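Local coordinates for neutral ceramidase (Pseudomonas aeruginosa, PDB 2ZWS), which hydrolyses the N-acyl linkage of ceramides to sphingosine and free fatty acid with the help of zinc, and also catalyses the reverse synthesis, at residues E17-G22 with T546-N551; V21-Y26 with N210-I215; R39-A44 with R554-F559; H107-N112 with Y386-T391. All coordinates share one frame; numbering follows the deposited sequence. Where two conformers were deposited one is given.

Interaction 1. Residues E17-G22 with T546-N551; sequences EAAEVG and TGHPKN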
loop_
_atom_site.group_PDB
_atom_site.type_symbol
_atom_site.label_atom_id
_atom_site.label_comp_id
_atom_site.label_asym_id
_atom_site.label_seq_id
_atom_site.Cartn_x
_atom_site.Cartn_y
_atom_site.Cartn_z
ATOM N N GLU A 17 6.535 6.904 10.886
ATOM C CA GLU A 17 6.992 8.166 11.498
ATOM C C GLU A 17 6.387 9.372 10.791
ATOM O O GLU A 17 6.558 9.532 9.572
ATOM C CB GLU A 17 8.528 8.194 11.445
ATOM C CG GLU A 17 9.160 7.134 12.382
ATOM C CD GLU A 17 10.588 6.776 12.024
ATOM O OE1 GLU A 17 10.835 6.062 11.016
ATOM O OE2 GLU A 17 11.475 7.233 12.763
ATOM N N ALA A 18 5.662 10.210 11.531
ATOM C CA ALA A 18 4.845 11.297 10.945
ATOM C C ALA A 18 5.552 12.629 10.727
ATOM O O ALA A 18 4.982 13.560 10.151
ATOM C CB ALA A 18 3.587 11.514 11.772
ATOM N N ALA A 19 6.791 12.726 11.183
ATOM C CA ALA A 19 7.594 13.874 10.763
ATOM C C ALA A 19 9.043 13.519 10.537
ATOM O O ALA A 19 9.611 12.697 11.249
ATOM C CB ALA A 19 7.500 14.992 11.787
ATOM N N GLU A 20 9.621 14.144 9.509
ATOM C CA GLU A 20 11.070 14.132 9.233
ATOM C C GLU A 20 11.589 12.759 8.756
ATOM O O GLU A 20 12.735 12.357 9.048
ATOM C CB GLU A 20 11.881 14.716 10.424
ATOM C CG GLU A 20 11.558 16.222 10.667
ATOM C CD GLU A 20 12.491 16.905 11.677
ATOM O OE1 GLU A 20 13.021 16.201 12.561
ATOM O OE2 GLU A 20 12.664 18.153 11.581
ATOM N N VAL A 21 10.752 12.050 7.987
ATOM C CA VAL A 21 11.223 10.887 7.251
ATOM C C VAL A 21 10.824 11.047 5.778
ATOM O O VAL A 21 9.660 11.353 5.470
ATOM C CB VAL A 21 10.645 9.550 7.812
ATOM C CG1 VAL A 21 11.142 8.350 6.991
ATOM C CG2 VAL A 21 11.082 9.351 9.244
ATOM N N GLY A 22 11.774 10.817 4.866
ATOM C CA GLY A 22 11.461 10.815 3.437
ATOM C C GLY A 22 10.305 9.874 3.119
ATOM O O GLY A 22 10.244 8.739 3.629
ATOM N N THR A 546 4.064 21.302 21.133
ATOM C CA THR A 546 4.135 19.842 21.085
ATOM C C THR A 546 5.557 19.306 21.193
ATOM O O THR A 546 6.507 20.067 21.439
ATOM C CB THR A 546 3.491 19.299 19.792
ATOM O OG1 THR A 546 2.313 20.041 19.499
ATOM C CG2 THR A 546 3.115 17.850 19.979
ATOM N N GLY A 547 5.696 17.984 21.031
ATOM C CA GLY A 547 6.993 17.329 20.862
ATOM C C GLY A 547 6.975 16.501 19.575
ATOM O O GLY A 547 5.926 16.280 18.952
ATOM N N HIS A 548 8.149 16.038 19.182
ATOM C CA HIS A 548 8.344 15.353 17.908
ATOM C C HIS A 548 7.552 14.030 17.776
ATOM O O HIS A 548 7.682 13.159 18.622
ATOM C CB HIS A 548 9.822 15.042 17.757
ATOM C CG HIS A 548 10.268 14.945 16.337
ATOM N ND1 HIS A 548 9.719 14.051 15.436
ATOM C CD2 HIS A 548 11.196 15.650 15.647
ATOM C CE1 HIS A 548 10.309 14.201 14.263
ATOM N NE2 HIS A 548 11.205 15.169 14.362
ATOM N N PRO A 549 6.744 13.873 16.703
ATOM C CA PRO A 549 5.994 12.611 16.541
ATOM C C PRO A 549 6.887 11.374 16.337
ATOM O O PRO A 549 6.387 10.254 16.492
ATOM C CB PRO A 549 5.102 12.874 15.301
ATOM C CG PRO A 549 5.709 13.968 14.611
ATOM C CD PRO A 549 6.438 14.826 15.618
ATOM N N LYS A 550 8.178 11.552 15.994
ATOM C CA LYS A 550 9.095 10.377 15.947
ATOM C C LYS A 550 9.230 9.716 17.315
ATOM O O LYS A 550 9.612 8.543 17.404
ATOM C CB LYS A 550 10.509 10.722 15.459
ATOM C CG LYS A 550 10.680 10.758 13.966
ATOM C CD LYS A 550 12.120 11.184 13.573
ATOM C CE LYS A 550 12.267 11.063 12.080
ATOM N NZ LYS A 550 13.621 11.450 11.623
ATOM N N ASN A 551 8.919 10.456 18.373
ATOM C CA ASN A 551 9.039 9.897 19.733
ATOM C C ASN A 551 8.065 8.743 20.004
ATOM O O ASN A 551 8.390 7.837 20.759
ATOM C CB ASN A 551 8.802 10.970 20.792
ATOM C CG ASN A 551 9.910 11.993 20.858
ATOM O OD1 ASN A 551 11.112 11.684 20.688
ATOM N ND2 ASN A 551 9.520 13.233 21.087
HETATM O O HOH W 1 13.554 8.161 10.962
HETATM O O HOH W 2 11.758 7.604 15.360
HETATM O O HOH W 3 4.958 9.510 14.232
HETATM O O HOH W 4 14.409 13.888 12.639
#
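Glu20 OE1 is gripped twice: by His548 NE2, which donates to it over 2.8 Å in a nearly straight bond (169°), and by water 4. The donor lies almost exactly in the plane of its own imidazole yet meets the oxygen from above the carboxylate plane, the two planes being 60° apart. On the other ring nitrogen, His548 ND1 accepts from the backbone Lys550 N at 3.0 Å; with a bond in the ring plane at each end, the imidazole is fixed in rotation. Lys550 runs fully extended from CG to NZ past the carbonyl of Ala19, with CE 3.2 Å from Ala19 O, and its NZ donates to Glu20 O at 2.9 Å from above that carbonyl's plane. Water 4 joins the ammonium to Glu20 OE1, and Val21 CG2 packs against Lys550 CE. Here the N-terminal ceramidase region, in the loop between strands 5-13 and 22-24, meets a loop of the C-terminal beta-sandwich domain, where Trp588 of strand 584-591 packs against His548. Beside these polar links, Ala19 CB presses tightly on Pro549 CG, 3.5 Å away, while Ala18 CB touches Pro549 CB. Water 3 bridges Ala18 N and Pro549 O. Glu17, whose OE1 is bonded to Thr122 OG1, crosses Lys550 obliquely with OE2 near its CG, and water 2 links that oxygen to Lys550 O.

Interaction 2. Residues V21-Y26 with N210-I215; sequences VGMMGY and NANHLI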
loop_
_atom_site.group_PDB
_atom_site.type_symbol
_atom_site.label_atom_id
_atom_site.label_comp_id
_atom_site.label_asym_id
_atom_site.label_seq_id
_atom_site.Cartn_x
_atom_site.Cartn_y
_atom_site.Cartn_z
ATOM N N VAL A 21 10.752 12.050 7.987
ATOM C CA VAL A 21 11.223 10.887 7.251
ATOM C C VAL A 21 10.824 11.047 5.778
ATOM O O VAL A 21 9.660 11.353 5.470
ATOM C CB VAL A 21 10.645 9.550 7.812
ATOM C CG1 VAL A 21 11.142 8.350 6.991
ATOM C CG2 VAL A 21 11.082 9.351 9.244
ATOM N N GLY A 22 11.774 10.817 4.866
ATOM C CA GLY A 22 11.461 10.815 3.437
ATOM C C GLY A 22 10.305 9.874 3.119
ATOM O O GLY A 22 10.244 8.739 3.629
ATOM N N MET A 23 9.408 10.343 2.264
ATOM C CA MET A 23 8.258 9.544 1.841
ATOM C C MET A 23 8.593 8.570 0.711
ATOM O O MET A 23 9.519 8.836 -0.104
ATOM C CB MET A 23 7.108 10.506 1.505
ATOM C CG MET A 23 6.639 11.147 2.827
ATOM S SD MET A 23 5.677 12.660 2.697
ATOM C CE MET A 23 4.087 12.024 2.211
ATOM N N MET A 24 7.846 7.463 0.653
ATOM C CA MET A 24 8.138 6.377 -0.278
ATOM C C MET A 24 7.282 6.462 -1.546
ATOM O O MET A 24 6.046 6.441 -1.472
ATOM C CB MET A 24 7.887 5.006 0.384
ATOM C CG MET A 24 8.301 3.797 -0.489
ATOM S SD MET A 24 10.076 3.821 -0.779
ATOM C CE MET A 24 10.213 3.250 -2.488
ATOM N N GLY A 25 7.944 6.528 -2.702
ATOM C CA GLY A 25 7.244 6.481 -3.983
ATOM C C GLY A 25 7.762 7.508 -4.977
ATOM O O GLY A 25 7.938 7.199 -6.161
ATOM N N TYR A 26 7.969 8.732 -4.511
ATOM C CA TYR A 26 8.393 9.824 -5.408
ATOM C C TYR A 26 9.925 10.051 -5.509
ATOM O O TYR A 26 10.384 10.903 -6.278
ATOM C CB TYR A 26 7.660 11.128 -5.061
ATOM C CG TYR A 26 6.165 11.082 -5.346
ATOM C CD1 TYR A 26 5.233 11.405 -4.356
ATOM C CD2 TYR A 26 5.682 10.739 -6.633
ATOM C CE1 TYR A 26 3.839 11.375 -4.615
ATOM C CE2 TYR A 26 4.288 10.707 -6.892
ATOM C CZ TYR A 26 3.388 11.016 -5.882
ATOM O OH TYR A 26 2.030 10.967 -6.154
ATOM N N ASN A 210 3.939 14.775 -5.054
ATOM C CA ASN A 210 5.222 14.927 -4.359
ATOM C C ASN A 210 5.381 16.245 -3.604
ATOM O O ASN A 210 6.375 16.417 -2.899
ATOM C CB ASN A 210 6.447 14.625 -5.276
ATOM C CG ASN A 210 6.657 15.651 -6.384
ATOM O OD1 ASN A 210 7.534 15.455 -7.251
ATOM N ND2 ASN A 210 5.881 16.721 -6.384
ATOM N N ALA A 211 4.397 17.136 -3.736
ATOM C CA ALA A 211 4.350 18.384 -2.961
ATOM C C ALA A 211 3.711 18.217 -1.580
ATOM O O ALA A 211 3.810 19.117 -0.728
ATOM C CB ALA A 211 3.594 19.449 -3.731
ATOM N N ASN A 212 3.072 17.077 -1.371
ATOM C CA ASN A 212 2.347 16.847 -0.139
ATOM C C ASN A 212 3.253 16.208 0.909
ATOM O O ASN A 212 4.065 15.333 0.588
ATOM C CB ASN A 212 1.161 15.923 -0.405
ATOM C CG ASN A 212 0.629 15.305 0.877
ATOM O OD1 ASN A 212 0.066 15.984 1.726
ATOM N ND2 ASN A 212 0.831 14.001 1.020
ATOM N N HIS A 213 3.076 16.615 2.165
ATOM C CA HIS A 213 3.904 16.078 3.236
ATOM C C HIS A 213 3.099 15.346 4.295
ATOM O O HIS A 213 3.675 14.812 5.252
ATOM C CB HIS A 213 4.727 17.205 3.853
ATOM C CG HIS A 213 5.749 17.782 2.919
ATOM N ND1 HIS A 213 5.498 18.878 2.123
ATOM C CD2 HIS A 213 7.034 17.435 2.683
ATOM C CE1 HIS A 213 6.580 19.164 1.413
ATOM N NE2 HIS A 213 7.526 18.303 1.733
ATOM N N LEU A 214 1.773 15.293 4.127
ATOM C CA LEU A 214 0.941 14.589 5.103
ATOM C C LEU A 214 0.798 13.118 4.739
ATOM O O LEU A 214 0.595 12.779 3.570
ATOM C CB LEU A 214 -0.458 15.192 5.150
ATOM C CG LEU A 214 -0.539 16.673 5.546
ATOM C CD1 LEU A 214 -2.011 17.075 5.650
ATOM C CD2 LEU A 214 0.208 16.990 6.848
ATOM N N ILE A 215 0.898 12.249 5.743
ATOM C CA ILE A 215 0.666 10.823 5.520
ATOM C C ILE A 215 -0.738 10.614 5.024
ATOM O O ILE A 215 -1.702 11.172 5.557
ATOM C CB ILE A 215 0.925 10.008 6.804
ATOM C CG1 ILE A 215 2.425 10.004 7.079
ATOM C CG2 ILE A 215 0.371 8.590 6.663
ATOM C CD1 ILE A 215 2.852 9.245 8.348
HETATM O O HOH W 5 9.603 13.463 -7.199
#
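Tyr26 turns one face of its ring to Asn210, and the two side chains cross at about a right angle, with the ring and amide planes 71° apart. The contact lies in the N-terminal ceramidase region and joins strand 22-24 and the turn after it to a loop that forms an Asx turn at Asn212 and leads into 214-215, a short, weakly bonded edge strand of a mixed sheet. Asn210 CB sits 3.6 Å from Tyr26 CG, and Asn210 N rests over the same ring at 3.4 Å from Tyr26 CE1. The phenol oxygen bonds to Met208 O, so the ring is held at its tip as well as over its face. The ring also meets that of His99, and the Tyr26 side chain lies about 7 Å from that of the zinc ligand His204.

Met23 makes the second half of the contact with its sulfur and methyl. Its chain bends at the last torsion (chi3 77°), which brings CE to 3.7 Å from Asn212 O and close to Leu214 O, while SD lies 3.9 Å from His213 CA. The loop it touches is stiffened by Asn212. OD1 of this residue accepts from Leu214 N to close the Asx turn, and Asn212 ND2 donates to a lone pair of Leu214 O at 2.8 Å. Across the exposed end, water 5 donates to both Tyr26 O and Asn210 OD1, at 2.8 Å and 2.9 Å.

Interaction 3. Residues R39-A44 with R554-F559; sequences RQWARA and RTEKTF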
loop_
_atom_site.group_PDB
_atom_site.type_symbol
_atom_site.label_atom_id
_atom_site.label_comp_id
_atom_site.label_asym_id
_atom_site.label_seq_id
_atom_site.Cartn_x
_atom_site.Cartn_y
_atom_site.Cartn_z
ATOM N N ARG A 39 -4.595 7.784 8.526
ATOM C CA ARG A 39 -3.632 6.753 8.882
ATOM C C ARG A 39 -3.559 5.662 7.808
ATOM O O ARG A 39 -4.421 5.570 6.922
ATOM C CB ARG A 39 -3.960 6.139 10.245
ATOM C CG ARG A 39 -3.570 7.096 11.393
ATOM C CD ARG A 39 -3.597 6.413 12.804
ATOM N NE ARG A 39 -3.050 7.388 13.760
ATOM C CZ ARG A 39 -1.865 7.311 14.366
ATOM N NH1 ARG A 39 -1.100 6.225 14.280
ATOM N NH2 ARG A 39 -1.463 8.332 15.119
ATOM N N GLN A 40 -2.513 4.846 7.918
ATOM C CA GLN A 40 -2.290 3.686 7.071
ATOM C C GLN A 40 -2.689 2.421 7.821
ATOM O O GLN A 40 -2.345 2.264 9.015
ATOM C CB GLN A 40 -0.796 3.602 6.740
ATOM C CG GLN A 40 -0.276 4.837 5.983
ATOM C CD GLN A 40 1.225 4.806 5.858
ATOM O OE1 GLN A 40 1.757 4.346 4.848
ATOM N NE2 GLN A 40 1.902 5.213 6.878
ATOM N N TRP A 41 -3.368 1.503 7.124
ATOM C CA TRP A 41 -3.904 0.284 7.761
ATOM C C TRP A 41 -3.510 -0.957 6.979
ATOM O O TRP A 41 -3.293 -0.912 5.726
ATOM C CB TRP A 41 -5.450 0.339 7.831
ATOM C CG TRP A 41 -5.888 1.572 8.590
ATOM C CD1 TRP A 41 -6.158 2.814 8.076
ATOM C CD2 TRP A 41 -6.067 1.673 10.013
ATOM N NE1 TRP A 41 -6.488 3.689 9.097
ATOM C CE2 TRP A 41 -6.431 3.014 10.296
ATOM C CE3 TRP A 41 -5.940 0.768 11.068
ATOM C CZ2 TRP A 41 -6.679 3.457 11.590
ATOM C CZ3 TRP A 41 -6.186 1.207 12.356
ATOM C CH2 TRP A 41 -6.542 2.543 12.612
ATOM N N ALA A 42 -3.354 -2.051 7.727
ATOM C CA ALA A 42 -3.343 -3.390 7.162
ATOM C C ALA A 42 -4.745 -3.967 7.359
ATOM O O ALA A 42 -5.295 -3.915 8.460
ATOM C CB ALA A 42 -2.338 -4.269 7.886
ATOM N N ARG A 43 -5.299 -4.507 6.288
ATOM C CA ARG A 43 -6.657 -5.090 6.313
ATOM C C ARG A 43 -6.496 -6.552 5.943
ATOM O O ARG A 43 -6.049 -6.874 4.830
ATOM C CB ARG A 43 -7.543 -4.359 5.289
ATOM C CG ARG A 43 -7.968 -2.957 5.743
ATOM C CD ARG A 43 -8.736 -2.188 4.657
ATOM N NE ARG A 43 -9.245 -0.902 5.141
ATOM C CZ ARG A 43 -8.556 0.239 5.092
ATOM N NH1 ARG A 43 -7.337 0.243 4.563
ATOM N NH2 ARG A 43 -9.079 1.382 5.562
ATOM N N ALA A 44 -6.816 -7.431 6.880
ATOM C CA ALA A 44 -6.575 -8.871 6.745
ATOM C C ALA A 44 -7.862 -9.628 6.558
ATOM O O ALA A 44 -8.870 -9.348 7.255
ATOM C CB ALA A 44 -5.860 -9.411 7.979
ATOM N N ARG A 554 2.057 6.620 18.148
ATOM C CA ARG A 554 0.693 6.614 18.660
ATOM C C ARG A 554 -0.185 5.575 17.929
ATOM O O ARG A 554 -1.320 5.832 17.542
ATOM C CB ARG A 554 0.096 8.028 18.660
ATOM C CG ARG A 554 0.947 8.975 19.528
ATOM C CD ARG A 554 0.195 10.179 20.042
ATOM N NE ARG A 554 -0.839 9.833 21.020
ATOM C CZ ARG A 554 -0.614 9.578 22.308
ATOM N NH1 ARG A 554 -1.642 9.279 23.093
ATOM N NH2 ARG A 554 0.627 9.605 22.794
ATOM N N THR A 555 0.416 4.403 17.753
ATOM C CA THR A 555 -0.174 3.276 17.060
ATOM C C THR A 555 -1.486 2.885 17.780
ATOM O O THR A 555 -1.503 2.714 19.036
ATOM C CB THR A 555 0.845 2.136 17.057
ATOM O OG1 THR A 555 2.057 2.551 16.389
ATOM C CG2 THR A 555 0.275 0.856 16.426
ATOM N N GLU A 556 -2.571 2.753 17.009
ATOM C CA GLU A 556 -3.920 2.424 17.511
ATOM C C GLU A 556 -4.498 3.523 18.394
ATOM O O GLU A 556 -5.544 3.337 19.046
ATOM C CB GLU A 556 -3.956 1.070 18.239
ATOM C CG GLU A 556 -3.472 -0.136 17.378
ATOM C CD GLU A 556 -4.390 -0.488 16.197
ATOM O OE1 GLU A 556 -5.586 -0.138 16.182
ATOM O OE2 GLU A 556 -3.931 -1.221 15.325
ATOM N N LYS A 557 -3.784 4.650 18.435
ATOM C CA LYS A 557 -4.250 5.839 19.142
ATOM C C LYS A 557 -4.299 7.045 18.201
ATOM O O LYS A 557 -4.477 6.867 16.981
ATOM C CB LYS A 557 -3.420 6.073 20.409
ATOM C CG LYS A 557 -3.506 4.888 21.401
ATOM C CD LYS A 557 -2.535 5.070 22.565
ATOM C CE LYS A 557 -3.153 5.919 23.671
ATOM N NZ LYS A 557 -2.180 6.192 24.772
ATOM N N THR A 558 -4.156 8.265 18.724
ATOM C CA THR A 558 -4.346 9.437 17.896
ATOM C C THR A 558 -3.585 10.649 18.406
ATOM O O THR A 558 -3.314 10.793 19.592
ATOM C CB THR A 558 -5.874 9.784 17.785
ATOM O OG1 THR A 558 -6.083 10.873 16.874
ATOM C CG2 THR A 558 -6.491 10.075 19.174
ATOM N N PHE A 559 -3.224 11.529 17.492
ATOM C CA PHE A 559 -2.652 12.824 17.871
ATOM C C PHE A 559 -3.707 13.863 18.181
ATOM O O PHE A 559 -3.377 14.963 18.660
ATOM C CB PHE A 559 -1.731 13.344 16.755
ATOM C CG PHE A 559 -0.442 12.574 16.638
ATOM C CD1 PHE A 559 0.610 12.822 17.532
ATOM C CD2 PHE A 559 -0.284 11.567 15.681
ATOM C CE1 PHE A 559 1.798 12.118 17.452
ATOM C CE2 PHE A 559 0.913 10.853 15.590
ATOM C CZ PHE A 559 1.958 11.113 16.498
#
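Arg39 opens the contact by laying one face of its guanidinium over the carbonyl oxygens of Arg554 and Lys557. Arg39 CZ is 3.5 Å from Arg554 O, and Lys557 O stands 3.4 Å above the plane, toward the rim. The closest nitrogen approach, Arg39 NH1 to Arg554 O at 3.3 Å, has too poor an angle for a hydrogen bond. The approach is therefore one of a charged plane against carbonyl dipoles, which would probably favour the cation. Arg554 O is itself taken by Lys557 N at 2.9 Å, closing a type II beta turn from Arg554 to Lys557. At the guanidinium edge, Arg39 NH2 comes within 3.5 Å of Phe559 CD2, the two planes being 19° apart. The arginine's salt bridges run to Asp579, a magnesium ligand, through NE and to Asp13 through NH1, so it links the metal site to strand 5-13.

Trp41 follows, the first residue of strand 41-49. The indole edge brings Trp41 CZ3 to 4.1 Å from Glu556 OE1, which lies near the ring plane. Glu556 CB points away from 39-44, but a bent chi2 (-67°) folds CD back, and the carboxylate comes nearer; it forms salt bridges to Arg132 and Arg136.

The contact thus spans two domains: strand 41-49 pairs with strands 5-13 and 55-61, with Ala42 and Ala44 packing on helix 120-138, while the turn precedes strand 560-566 of the C-terminal beta-sandwich, and Glu556 reaches from it to the arginines of that helix.

Interaction 4. Residues H107-N112 with Y386-T391; sequences HYAMYN and YPWTPT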
loop_
_atom_site.group_PDB
_atom_site.type_symbol
_atom_site.label_atom_id
_atom_site.label_comp_id
_atom_site.label_asym_id
_atom_site.label_seq_id
_atom_site.Cartn_x
_atom_site.Cartn_y
_atom_site.Cartn_z
ATOM N N HIS A 107 14.960 -3.568 2.703
ATOM C CA HIS A 107 16.367 -3.827 3.001
ATOM C C HIS A 107 17.281 -3.673 1.781
ATOM O O HIS A 107 18.494 -3.810 1.910
ATOM C CB HIS A 107 16.554 -5.209 3.622
ATOM C CG HIS A 107 16.172 -5.261 5.080
ATOM N ND1 HIS A 107 16.160 -6.424 5.820
ATOM C CD2 HIS A 107 15.779 -4.277 5.922
ATOM C CE1 HIS A 107 15.765 -6.154 7.054
ATOM N NE2 HIS A 107 15.549 -4.853 7.152
ATOM N N TYR A 108 16.687 -3.356 0.627
ATOM C CA TYR A 108 17.425 -3.108 -0.623
ATOM C C TYR A 108 17.669 -1.639 -0.845
ATOM O O TYR A 108 16.745 -0.810 -0.785
ATOM C CB TYR A 108 16.749 -3.758 -1.822
ATOM C CG TYR A 108 16.995 -5.224 -1.792
ATOM C CD1 TYR A 108 18.231 -5.757 -2.203
ATOM C CD2 TYR A 108 16.021 -6.103 -1.304
ATOM C CE1 TYR A 108 18.470 -7.093 -2.117
ATOM C CE2 TYR A 108 16.279 -7.461 -1.217
ATOM C CZ TYR A 108 17.494 -7.952 -1.642
ATOM O OH TYR A 108 17.802 -9.286 -1.564
ATOM N N ALA A 109 18.937 -1.314 -1.109
ATOM C CA ALA A 109 19.345 0.085 -1.079
ATOM C C ALA A 109 18.571 0.972 -2.053
ATOM O O ALA A 109 18.266 2.101 -1.718
ATOM C CB ALA A 109 20.862 0.236 -1.300
ATOM N N MET A 110 18.274 0.471 -3.256
ATOM C CA MET A 110 17.582 1.247 -4.286
ATOM C C MET A 110 16.307 1.907 -3.744
ATOM O O MET A 110 16.004 3.070 -4.022
ATOM C CB MET A 110 17.234 0.339 -5.476
ATOM C CG MET A 110 16.697 1.068 -6.709
ATOM S SD MET A 110 17.853 2.297 -7.365
ATOM C CE MET A 110 19.387 1.418 -7.390
ATOM N N TYR A 111 15.565 1.138 -2.950
ATOM C CA TYR A 111 14.249 1.589 -2.526
ATOM C C TYR A 111 14.300 2.490 -1.291
ATOM O O TYR A 111 13.295 3.138 -0.971
ATOM C CB TYR A 111 13.319 0.380 -2.361
ATOM C CG TYR A 111 13.297 -0.465 -3.626
ATOM C CD1 TYR A 111 13.008 0.116 -4.845
ATOM C CD2 TYR A 111 13.539 -1.843 -3.591
ATOM C CE1 TYR A 111 13.029 -0.632 -6.036
ATOM C CE2 TYR A 111 13.532 -2.612 -4.756
ATOM C CZ TYR A 111 13.273 -1.991 -5.974
ATOM O OH TYR A 111 13.275 -2.768 -7.089
ATOM N N ASN A 112 15.472 2.541 -0.646
ATOM C CA ASN A 112 15.693 3.425 0.500
ATOM C C ASN A 112 16.493 4.704 0.148
ATOM O O ASN A 112 16.685 5.568 1.005
ATOM C CB ASN A 112 16.440 2.710 1.639
ATOM C CG ASN A 112 15.671 1.546 2.280
ATOM O OD1 ASN A 112 16.303 0.627 2.840
ATOM N ND2 ASN A 112 14.360 1.589 2.259
ATOM N N TYR A 386 26.254 -5.981 -1.333
ATOM C CA TYR A 386 24.876 -6.362 -1.643
ATOM C C TYR A 386 24.345 -5.674 -2.895
ATOM O O TYR A 386 24.570 -4.478 -3.102
ATOM C CB TYR A 386 23.960 -6.011 -0.470
ATOM C CG TYR A 386 24.415 -6.636 0.814
ATOM C CD1 TYR A 386 24.249 -8.001 1.040
ATOM C CD2 TYR A 386 25.082 -5.880 1.773
ATOM C CE1 TYR A 386 24.689 -8.604 2.221
ATOM C CE2 TYR A 386 25.536 -6.473 2.951
ATOM C CZ TYR A 386 25.333 -7.826 3.170
ATOM O OH TYR A 386 25.785 -8.394 4.355
ATOM N N PRO A 387 23.598 -6.417 -3.726
ATOM C CA PRO A 387 22.983 -5.724 -4.876
ATOM C C PRO A 387 21.991 -4.688 -4.351
ATOM O O PRO A 387 21.462 -4.854 -3.238
ATOM C CB PRO A 387 22.243 -6.838 -5.635
ATOM C CG PRO A 387 22.105 -7.945 -4.676
ATOM C CD PRO A 387 23.212 -7.833 -3.639
ATOM N N TRP A 388 21.749 -3.623 -5.115
ATOM C CA TRP A 388 20.814 -2.581 -4.673
ATOM C C TRP A 388 19.362 -2.996 -4.884
ATOM O O TRP A 388 18.453 -2.307 -4.436
ATOM C CB TRP A 388 21.060 -1.277 -5.419
ATOM C CG TRP A 388 22.372 -0.641 -5.107
ATOM C CD1 TRP A 388 23.364 -1.102 -4.275
ATOM C CD2 TRP A 388 22.829 0.594 -5.643
ATOM N NE1 TRP A 388 24.427 -0.211 -4.275
ATOM C CE2 TRP A 388 24.120 0.834 -5.115
ATOM C CE3 TRP A 388 22.271 1.526 -6.537
ATOM C CZ2 TRP A 388 24.854 1.980 -5.444
ATOM C CZ3 TRP A 388 23.011 2.667 -6.868
ATOM C CH2 TRP A 388 24.281 2.875 -6.326
ATOM N N THR A 389 19.158 -4.095 -5.606
ATOM C CA THR A 389 17.827 -4.557 -5.957
ATOM C C THR A 389 17.739 -6.057 -5.665
ATOM O O THR A 389 18.754 -6.731 -5.594
ATOM C CB THR A 389 17.522 -4.285 -7.451
ATOM O OG1 THR A 389 18.672 -4.613 -8.257
ATOM C CG2 THR A 389 17.134 -2.832 -7.673
ATOM N N PRO A 390 16.515 -6.583 -5.441
ATOM C CA PRO A 390 16.390 -8.023 -5.125
ATOM C C PRO A 390 16.774 -8.984 -6.241
ATOM O O PRO A 390 16.755 -8.623 -7.416
ATOM C CB PRO A 390 14.898 -8.202 -4.788
ATOM C CG PRO A 390 14.214 -6.977 -5.277
ATOM C CD PRO A 390 15.216 -5.872 -5.386
ATOM N N THR A 391 17.087 -10.214 -5.846
ATOM C CA THR A 391 17.446 -11.288 -6.761
ATOM C C THR A 391 16.599 -12.540 -6.574
ATOM O O THR A 391 16.513 -13.354 -7.480
ATOM C CB THR A 391 18.924 -11.665 -6.602
ATOM O OG1 THR A 391 19.162 -12.150 -5.277
ATOM C CG2 THR A 391 19.825 -10.435 -6.877
HETATM O O HOH W 6 16.239 -10.947 -3.079
HETATM O O HOH W 7 21.056 -3.214 -1.088
#
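Tyr108 CB starts the contact 3.4 Å from Trp388 O. CG, anti to the carbonyl carbon (chi1 -75°), is set near Pro390 N, and the ring beyond it extends over the backbone of Thr389 and Pro390. Pro387 O lies at the ring edge, near the plane, 3.5 Å from Tyr108 CD1; CE1 lies close to Thr389 O, and Tyr108 CZ has Pro390 CA over one face at 3.7 Å. Pro390 CB adds a CH-pi contact over that face, 4.2 Å from the centroid and 22° off the ring normal. At the tip, Tyr108 OH accepts from water 6 at 2.7 Å. This water in turn accepts from Thr391 N. The short, weakly bonded helical turn around 109-112 packs here against an irregular loop that leads into strand 392-400, both in the N-terminal ceramidase region. The side chain of Tyr108 is about 4 Å from that of Ser106, an inferred substrate-binding residue. Met110 N donates to a lone pair of Trp388 O over 3.0 Å, while water 7 bridges Ala109 N and Pro387 O. Ala109 CB rests over one face of the Trp388 indole. Tyr111 and Pro390 reach toward each other, tip to tip, with Tyr111 CE2 3.7 Å from Pro390 CD. The hydroxyl of Tyr111 bonds to Ser447 OG, and its ring meets edge-to-face that of Tyr445, also inferred to bind substrate. Met110 and Thr389 lie side by side, pointing the same way.

In the fold
From the N terminus, residues 17-22 overlap 21-26, so interactions 1 and 2 start from one stretch and share Val21 and Gly22. Interaction 1 closes a long loop onto the C-terminal domain at 546-551, whereas interaction 2 closes a shorter one at 210-215. Residues 39-44 then reach 554-559, and interaction 3 crosses both. Interaction 4, 107-112 with 386-391, lies wholly within the spans of 1 and 3 and crosses that of 2. Interactions 1 and 3 tie the two domains together and meet where Pro549 packs on Phe559. Interactions 2 and 4 stay inside the N-terminal region and touch through Met24 and Tyr111.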